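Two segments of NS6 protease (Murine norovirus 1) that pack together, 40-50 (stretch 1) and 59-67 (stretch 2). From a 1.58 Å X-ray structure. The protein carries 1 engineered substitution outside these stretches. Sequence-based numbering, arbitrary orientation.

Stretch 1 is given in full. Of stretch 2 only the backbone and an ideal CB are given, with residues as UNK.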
ATOM      1  N   GLU A  40      -9.473   6.477  17.801  1.00 28.36           N
ATOM      2  CA  GLU A  40      -9.271   7.836  17.315  1.00 26.47           C
ATOM      3  C   GLU A  40      -7.921   7.926  16.592  1.00 28.26           C
ATOM      4  O   GLU A  40      -6.891   7.498  17.125  1.00 30.35           O
ATOM      5  CB  GLU A  40      -9.349   8.844  18.467  1.00 26.30           C
ATOM      6  CG  GLU A  40      -8.953  10.251  18.073  1.00 35.86           C
ATOM      7  CD  GLU A  40      -9.038  11.226  19.235  1.00 48.28           C
ATOM      8  OE1 GLU A  40      -9.746  10.926  20.222  1.00 46.79           O
ATOM      9  OE2 GLU A  40      -8.394  12.293  19.158  1.00 50.27           O
ATOM     10  N   ILE A  41      -7.923   8.443  15.366  1.00 24.24           N
ATOM     11  CA  ILE A  41      -6.672   8.575  14.613  1.00 25.84           C
ATOM     12  C   ILE A  41      -6.518   9.963  14.002  1.00 22.31           C
ATOM     13  O   ILE A  41      -7.492  10.561  13.556  1.00 22.01           O
ATOM     14  CB  ILE A  41      -6.566   7.519  13.502  1.00 22.21           C
ATOM     15  CG1 ILE A  41      -7.799   7.583  12.598  1.00 21.71           C
ATOM     16  CG2 ILE A  41      -6.397   6.116  14.097  1.00 22.73           C
ATOM     17  CD1 ILE A  41      -7.740   6.644  11.409  1.00 26.08           C
ATOM     18  N   PHE A  42      -5.291  10.476  13.994  1.00 19.45           N
ATOM     19  CA  PHE A  42      -5.007  11.812  13.471  1.00 18.42           C
ATOM     20  C   PHE A  42      -5.922  12.874  14.068  1.00 20.96           C
ATOM     21  O   PHE A  42      -6.291  13.841  13.394  1.00 24.20           O
ATOM     22  CB  PHE A  42      -5.107  11.826  11.944  1.00 18.40           C
ATOM     23  CG  PHE A  42      -4.381  10.699  11.284  1.00 18.82           C
ATOM     24  CD1 PHE A  42      -3.055  10.428  11.593  1.00 18.67           C
ATOM     25  CD2 PHE A  42      -5.029   9.893  10.361  1.00 17.29           C
ATOM     26  CE1 PHE A  42      -2.383   9.381  10.993  1.00 19.51           C
ATOM     27  CE2 PHE A  42      -4.366   8.840   9.749  1.00 19.07           C
ATOM     28  CZ  PHE A  42      -3.043   8.577  10.062  1.00 21.00           C
ATOM     29  N   GLY A  43      -6.294  12.677  15.328  1.00 23.14           N
ATOM     30  CA  GLY A  43      -7.099  13.645  16.051  1.00 22.97           C
ATOM     31  C   GLY A  43      -8.563  13.601  15.639  1.00 25.84           C
ATOM     32  O   GLY A  43      -9.331  14.511  15.953  1.00 30.52           O
ATOM     33  N   ARG A  44      -8.953  12.550  14.923  1.00 21.43           N
ATOM     34  CA  ARG A  44     -10.332  12.415  14.465  1.00 21.96           C
ATOM     35  C   ARG A  44     -11.015  11.200  15.092  1.00 29.20           C
ATOM     36  O   ARG A  44     -10.435  10.117  15.167  1.00 30.29           O
ATOM     37  CB  ARG A  44     -10.376  12.318  12.935  1.00 21.98           C
ATOM     38  CG  ARG A  44      -9.679  13.468  12.227  1.00 21.10           C
ATOM     39  CD  ARG A  44     -10.508  14.768  12.262  1.00 25.83           C
ATOM     40  NE  ARG A  44      -9.804  15.848  11.579  1.00 27.45           N
ATOM     41  CZ  ARG A  44      -9.914  16.108  10.276  1.00 21.07           C
ATOM     42  NH1 ARG A  44     -10.719  15.376   9.506  1.00 23.21           N
ATOM     43  NH2 ARG A  44      -9.211  17.099   9.747  1.00 26.58           N
ATOM     44  N   LYS A  45     -12.252  11.377  15.539  1.00 27.81           N
ATOM     45  CA  LYS A  45     -12.990  10.281  16.155  1.00 28.63           C
ATOM     46  C   LYS A  45     -13.745   9.465  15.115  1.00 29.07           C
ATOM     47  O   LYS A  45     -14.098   9.980  14.054  1.00 29.65           O
ATOM     48  CB  LYS A  45     -13.978  10.815  17.195  1.00 35.24           C
ATOM     49  CG  LYS A  45     -13.354  11.575  18.356  1.00 46.93           C
ATOM     50  CD  LYS A  45     -14.443  12.114  19.272  1.00 58.05           C
ATOM     51  CE  LYS A  45     -13.878  12.956  20.400  1.00 65.53           C
ATOM     52  NZ  LYS A  45     -14.966  13.576  21.211  1.00 67.70           N
ATOM     53  N   PRO A  46     -13.991   8.181  15.412  1.00 27.77           N
ATOM     54  CA  PRO A  46     -14.853   7.366  14.556  1.00 28.56           C
ATOM     55  C   PRO A  46     -16.132   8.149  14.293  1.00 29.23           C
ATOM     56  O   PRO A  46     -16.649   8.804  15.200  1.00 32.32           O
ATOM     57  CB  PRO A  46     -15.129   6.142  15.421  1.00 32.20           C
ATOM     58  CG  PRO A  46     -13.869   5.996  16.225  1.00 37.33           C
ATOM     59  CD  PRO A  46     -13.438   7.408  16.538  1.00 33.96           C
ATOM     60  N   GLY A  47     -16.615   8.107  13.060  1.00 30.51           N
ATOM     61  CA  GLY A  47     -17.735   8.945  12.674  1.00 32.93           C
ATOM     62  C   GLY A  47     -17.299  10.163  11.877  1.00 35.83           C
ATOM     63  O   GLY A  47     -18.063  10.674  11.063  1.00 35.63           O
ATOM     64  N   ASP A  48     -16.074  10.637  12.123  1.00 29.64           N
ATOM     65  CA  ASP A  48     -15.484  11.714  11.325  1.00 30.96           C
ATOM     66  C   ASP A  48     -14.828  11.103  10.101  1.00 27.06           C
ATOM     67  O   ASP A  48     -14.354  11.802   9.205  1.00 30.00           O
ATOM     68  CB  ASP A  48     -14.426  12.479  12.115  1.00 34.44           C
ATOM     69  CG  ASP A  48     -15.005  13.234  13.288  1.00 45.17           C
ATOM     70  OD1 ASP A  48     -16.135  13.752  13.177  1.00 42.94           O
ATOM     71  OD2 ASP A  48     -14.316  13.308  14.326  1.00 53.18           O
ATOM     72  N   PHE A  49     -14.792   9.781  10.077  1.00 22.71           N
ATOM     73  CA  PHE A  49     -14.233   9.074   8.948  1.00 22.07           C
ATOM     74  C   PHE A  49     -14.952   7.747   8.766  1.00 24.27           C
ATOM     75  O   PHE A  49     -15.583   7.239   9.698  1.00 28.33           O
ATOM     76  CB  PHE A  49     -12.717   8.858   9.129  1.00 24.60           C
ATOM     77  CG  PHE A  49     -12.350   8.053  10.346  1.00 23.06           C
ATOM     78  CD1 PHE A  49     -12.309   6.668  10.293  1.00 25.34           C
ATOM     79  CD2 PHE A  49     -12.029   8.685  11.540  1.00 24.10           C
ATOM     80  CE1 PHE A  49     -11.963   5.922  11.408  1.00 26.81           C
ATOM     81  CE2 PHE A  49     -11.681   7.941  12.660  1.00 25.69           C
ATOM     82  CZ  PHE A  49     -11.652   6.564  12.593  1.00 22.06           C
ATOM     83  N   THR A  50     -14.872   7.199   7.559  1.00 23.66           N
ATOM     84  CA  THR A  50     -15.385   5.872   7.289  1.00 24.56           C
ATOM     85  C   THR A  50     -14.229   4.978   6.884  1.00 26.70           C
ATOM     86  O   THR A  50     -13.184   5.459   6.431  1.00 28.39           O
ATOM     87  CB  THR A  50     -16.432   5.879   6.170  1.00 27.50           C
ATOM     88  OG1 THR A  50     -15.838   6.356   4.960  1.00 39.94           O
ATOM     89  CG2 THR A  50     -17.603   6.774   6.542  1.00 26.06           C
ATOM     90  N   UNK A  59      -8.841   1.256   3.741  1.00 19.08           N
ATOM     91  CA  UNK A  59      -8.918   2.647   3.318  1.00 21.65           C
ATOM     92  C   UNK A  59      -9.784   3.450   4.274  1.00 18.40           C
ATOM     93  O   UNK A  59     -10.904   3.053   4.596  1.00 23.43           O
ATOM     94  CB  UNK A  59      -9.467   2.747   1.893  1.00 21.65           C
ATOM     95  N   UNK A  60      -9.250   4.583   4.714  1.00 16.89           N
ATOM     96  CA  UNK A  60      -9.979   5.532   5.545  1.00 16.87           C
ATOM     97  C   UNK A  60     -10.317   6.747   4.718  1.00 19.50           C
ATOM     98  O   UNK A  60      -9.452   7.276   4.017  1.00 17.97           O
ATOM     99  CB  UNK A  60      -9.171   5.926   6.783  1.00 16.87           C
ATOM    100  N   UNK A  61     -11.571   7.184   4.791  1.00 18.84           N
ATOM    101  CA  UNK A  61     -11.978   8.417   4.139  1.00 20.28           C
ATOM    102  C   UNK A  61     -12.461   9.439   5.169  1.00 19.85           C
ATOM    103  O   UNK A  61     -13.377   9.167   5.950  1.00 22.98           O
ATOM    104  CB  UNK A  61     -13.074   8.138   3.109  1.00 20.28           C
ATOM    105  N   UNK A  62     -11.843  10.615   5.153  1.00 18.31           N
ATOM    106  CA  UNK A  62     -12.159  11.679   6.098  1.00 20.88           C
ATOM    107  C   UNK A  62     -12.992  12.743   5.401  1.00 22.55           C
ATOM    108  O   UNK A  62     -12.570  13.304   4.394  1.00 22.14           O
ATOM    109  CB  UNK A  62     -10.884  12.288   6.685  1.00 20.88           C
ATOM    110  N   UNK A  63     -14.176  13.013   5.943  1.00 24.69           N
ATOM    111  CA  UNK A  63     -15.066  14.029   5.386  1.00 28.85           C
ATOM    112  C   UNK A  63     -14.366  15.378   5.236  1.00 24.44           C
ATOM    113  O   UNK A  63     -14.505  16.063   4.212  1.00 23.21           O
ATOM    114  CB  UNK A  63     -16.306  14.183   6.269  1.00 28.85           C
ATOM    115  N   UNK A  64     -13.648  15.776   6.277  1.00 20.96           N
ATOM    116  CA  UNK A  64     -12.847  16.990   6.246  1.00 20.09           C
ATOM    117  C   UNK A  64     -11.395  16.610   6.044  1.00 22.08           C
ATOM    118  O   UNK A  64     -10.913  15.681   6.681  1.00 21.50           O
ATOM    119  CB  UNK A  64     -13.025  17.807   7.527  1.00 20.09           C
ATOM    120  N   UNK A  65     -10.694  17.322   5.169  1.00 21.19           N
ATOM    121  CA  UNK A  65      -9.309  16.955   4.867  1.00 21.08           C
ATOM    122  C   UNK A  65      -8.453  16.952   6.130  1.00 16.48           C
ATOM    123  O   UNK A  65      -8.557  17.858   6.975  1.00 21.88           O
ATOM    124  CB  UNK A  65      -8.716  17.916   3.834  1.00 21.08           C
ATOM    125  N   UNK A  66      -7.629  15.921   6.255  1.00 15.26           N
ATOM    126  CA  UNK A  66      -6.625  15.881   7.331  1.00 15.20           C
ATOM    127  C   UNK A  66      -5.299  16.496   6.867  1.00 19.63           C
ATOM    128  O   UNK A  66      -4.608  17.172   7.643  1.00 23.72           O
ATOM    129  CB  UNK A  66      -6.400  14.441   7.796  1.00 15.20           C
ATOM    130  N   UNK A  67      -4.940  16.255   5.609  1.00 21.12           N
ATOM    131  CA  UNK A  67      -3.721  16.813   5.027  1.00 22.95           C
ATOM    132  C   UNK A  67      -4.052  17.674   3.801  1.00 27.88           C
ATOM    133  O   UNK A  67      -3.858  17.244   2.668  1.00 26.28           O
ATOM    134  CB  UNK A  67      -2.752  15.692   4.644  1.00 22.95           C
TER

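Position 59 is the first of the stretch. Its CB points sideways, and no atom of stretch 1 comes within 5.5 Å of it. Almost any strand-compatible residue would fit. It is Lys-59; its side chain stays clear of stretch 1.

Position 60 also points sideways, but its ideal CB is 4.8 Å from Phe-49 CD1 and 4.9 Å from Ile-41 CD1. An apolar or aromatic side chain would suit these neighbours. It is Tyr-60, with CE2 3.5 Å from Ile-41 CD1 and CD2 3.8 Å from Phe-49 CD1.

Position 61 pairs with Thr-50 in an antiparallel bridge. Its N donates to Thr-50 O (2.9 Å), and Thr-50 N donates to its O (2.9 Å). The CB shares a sheet face with Thr-50 and is 3.8 Å from Thr-50 OG1, so threonine, valine or an aromatic would all serve. It is Tyr-61. Thr-50 OG1 sits at its ring edge, and the end of the side chain leads away.

Position 62 faces Phe-49 in a non-hydrogen-bonded pair. The ideal CB points to the same face as Phe-49 and is 4.6 Å from Phe-49 CB. Farther out, within reach of a long side chain, lie Ile-41, Phe-42 and Arg-44 CB. A large apolar side chain suits this site: leucine, methionine or phenylalanine. It is Phe-62. Phe-49 CB packs over its ring face, 3.9 Å from the ring centroid. Ile-41 CD1 and Arg-44 CB meet the ring edge. Phe-42 CD2 is 3.8 Å from Phe-62 CZ.

Position 63 points sideways as the strand gives way to loop. Its N makes a weak bond to Asp-48 O (3.5 Å). Small or polar residues would do; it is Thr-63.

Position 64 points sideways, its CB 3.9 Å from Arg-44 NH1. A small or polar residue fits beside this charge. It is Ser-64, but its backbone does the work: Arg-44 NH1 donates to Ser-64 O (2.8 Å). Water 1 donates to Asp-48 O and accepts from Ser-64 N and, weakly, from Arg-44 NH1.

Position 65 points away, so the choice is wide. It is Ala-65, whose O accepts from Arg-44 NH2 (2.9 Å).

Position 66 points toward stretch 1, between the Arg-44 guanidinium and Phe-42. A medium apolar side chain, such as valine, isoleucine or leucine, would suit. It is Val-66. Its CG2 covers one guanidinium face, 3.6 Å from Arg-44 NH1, and its CG1 is 4.0 Å from Phe-42 CB.

Position 67 points sideways, clear of stretch 1 and unconstrained by it; Arg-67 bonds elsewhere in the structure.

Stretch 2 59-67: KYYFTSAVR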
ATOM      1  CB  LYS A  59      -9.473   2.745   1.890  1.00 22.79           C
ATOM      2  CG  LYS A  59      -9.684   4.175   1.383  1.00 26.66           C
ATOM      3  CD  LYS A  59      -9.876   4.199  -0.125  1.00 34.13           C
ATOM      4  CE  LYS A  59     -11.153   3.482  -0.553  1.00 38.53           C
ATOM      5  NZ  LYS A  59     -12.377   4.159  -0.040  1.00 43.69           N
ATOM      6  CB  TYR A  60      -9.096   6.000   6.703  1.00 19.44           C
ATOM      7  CG  TYR A  60      -8.711   4.924   7.676  1.00 19.28           C
ATOM      8  CD1 TYR A  60      -7.665   4.057   7.395  1.00 21.89           C
ATOM      9  CD2 TYR A  60      -9.354   4.805   8.893  1.00 18.29           C
ATOM     10  CE1 TYR A  60      -7.289   3.071   8.299  1.00 24.75           C
ATOM     11  CE2 TYR A  60      -8.984   3.824   9.804  1.00 23.40           C
ATOM     12  CZ  TYR A  60      -7.952   2.962   9.497  1.00 23.11           C
ATOM     13  OH  TYR A  60      -7.561   1.995  10.406  1.00 23.24           O
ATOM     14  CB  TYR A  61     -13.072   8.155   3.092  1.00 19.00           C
ATOM     15  CG  TYR A  61     -13.683   9.452   2.591  1.00 20.47           C
ATOM     16  CD1 TYR A  61     -13.025  10.232   1.646  1.00 19.29           C
ATOM     17  CD2 TYR A  61     -14.876   9.926   3.114  1.00 26.70           C
ATOM     18  CE1 TYR A  61     -13.559  11.442   1.211  1.00 22.61           C
ATOM     19  CE2 TYR A  61     -15.420  11.133   2.684  1.00 27.15           C
ATOM     20  CZ  TYR A  61     -14.758  11.883   1.734  1.00 25.44           C
ATOM     21  OH  TYR A  61     -15.302  13.072   1.299  1.00 25.86           O
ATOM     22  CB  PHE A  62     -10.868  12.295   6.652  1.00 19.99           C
ATOM     23  CG  PHE A  62     -10.031  11.331   7.448  1.00 19.52           C
ATOM     24  CD1 PHE A  62      -9.158  10.463   6.808  1.00 20.21           C
ATOM     25  CD2 PHE A  62     -10.119  11.292   8.837  1.00 20.26           C
ATOM     26  CE1 PHE A  62      -8.382   9.565   7.528  1.00 17.70           C
ATOM     27  CE2 PHE A  62      -9.354  10.397   9.560  1.00 18.23           C
ATOM     28  CZ  PHE A  62      -8.490   9.529   8.905  1.00 19.52           C
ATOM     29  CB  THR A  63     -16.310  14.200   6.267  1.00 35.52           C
ATOM     30  OG1 THR A  63     -16.950  12.927   6.429  1.00 42.14           O
ATOM     31  CG2 THR A  63     -17.282  15.166   5.612  1.00 37.70           C
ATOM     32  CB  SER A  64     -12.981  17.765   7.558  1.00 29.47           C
ATOM     33  OG  SER A  64     -14.315  18.189   7.751  1.00 39.44           O
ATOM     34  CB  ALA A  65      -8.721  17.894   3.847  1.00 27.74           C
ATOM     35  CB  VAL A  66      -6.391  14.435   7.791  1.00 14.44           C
ATOM     36  CG1 VAL A  66      -5.283  14.369   8.853  1.00 15.94           C
ATOM     37  CG2 VAL A  66      -7.694  13.803   8.297  1.00 18.45           C
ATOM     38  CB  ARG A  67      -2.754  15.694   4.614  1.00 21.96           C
ATOM     39  CG  ARG A  67      -2.150  14.882   5.775  1.00 21.85           C
ATOM     40  CD  ARG A  67      -0.997  15.612   6.458  1.00 22.53           C
ATOM     41  NE  ARG A  67       0.033  16.039   5.513  1.00 21.07           N
ATOM     42  CZ  ARG A  67       1.089  15.307   5.147  1.00 19.58           C
ATOM     43  NH1 ARG A  67       1.289  14.080   5.633  1.00 17.85           N
ATOM     44  NH2 ARG A  67       1.952  15.810   4.276  1.00 20.58           N
TER
HETATM   45  O   HOH W   1     -13.347  14.263   9.142  1.00 30.84           O
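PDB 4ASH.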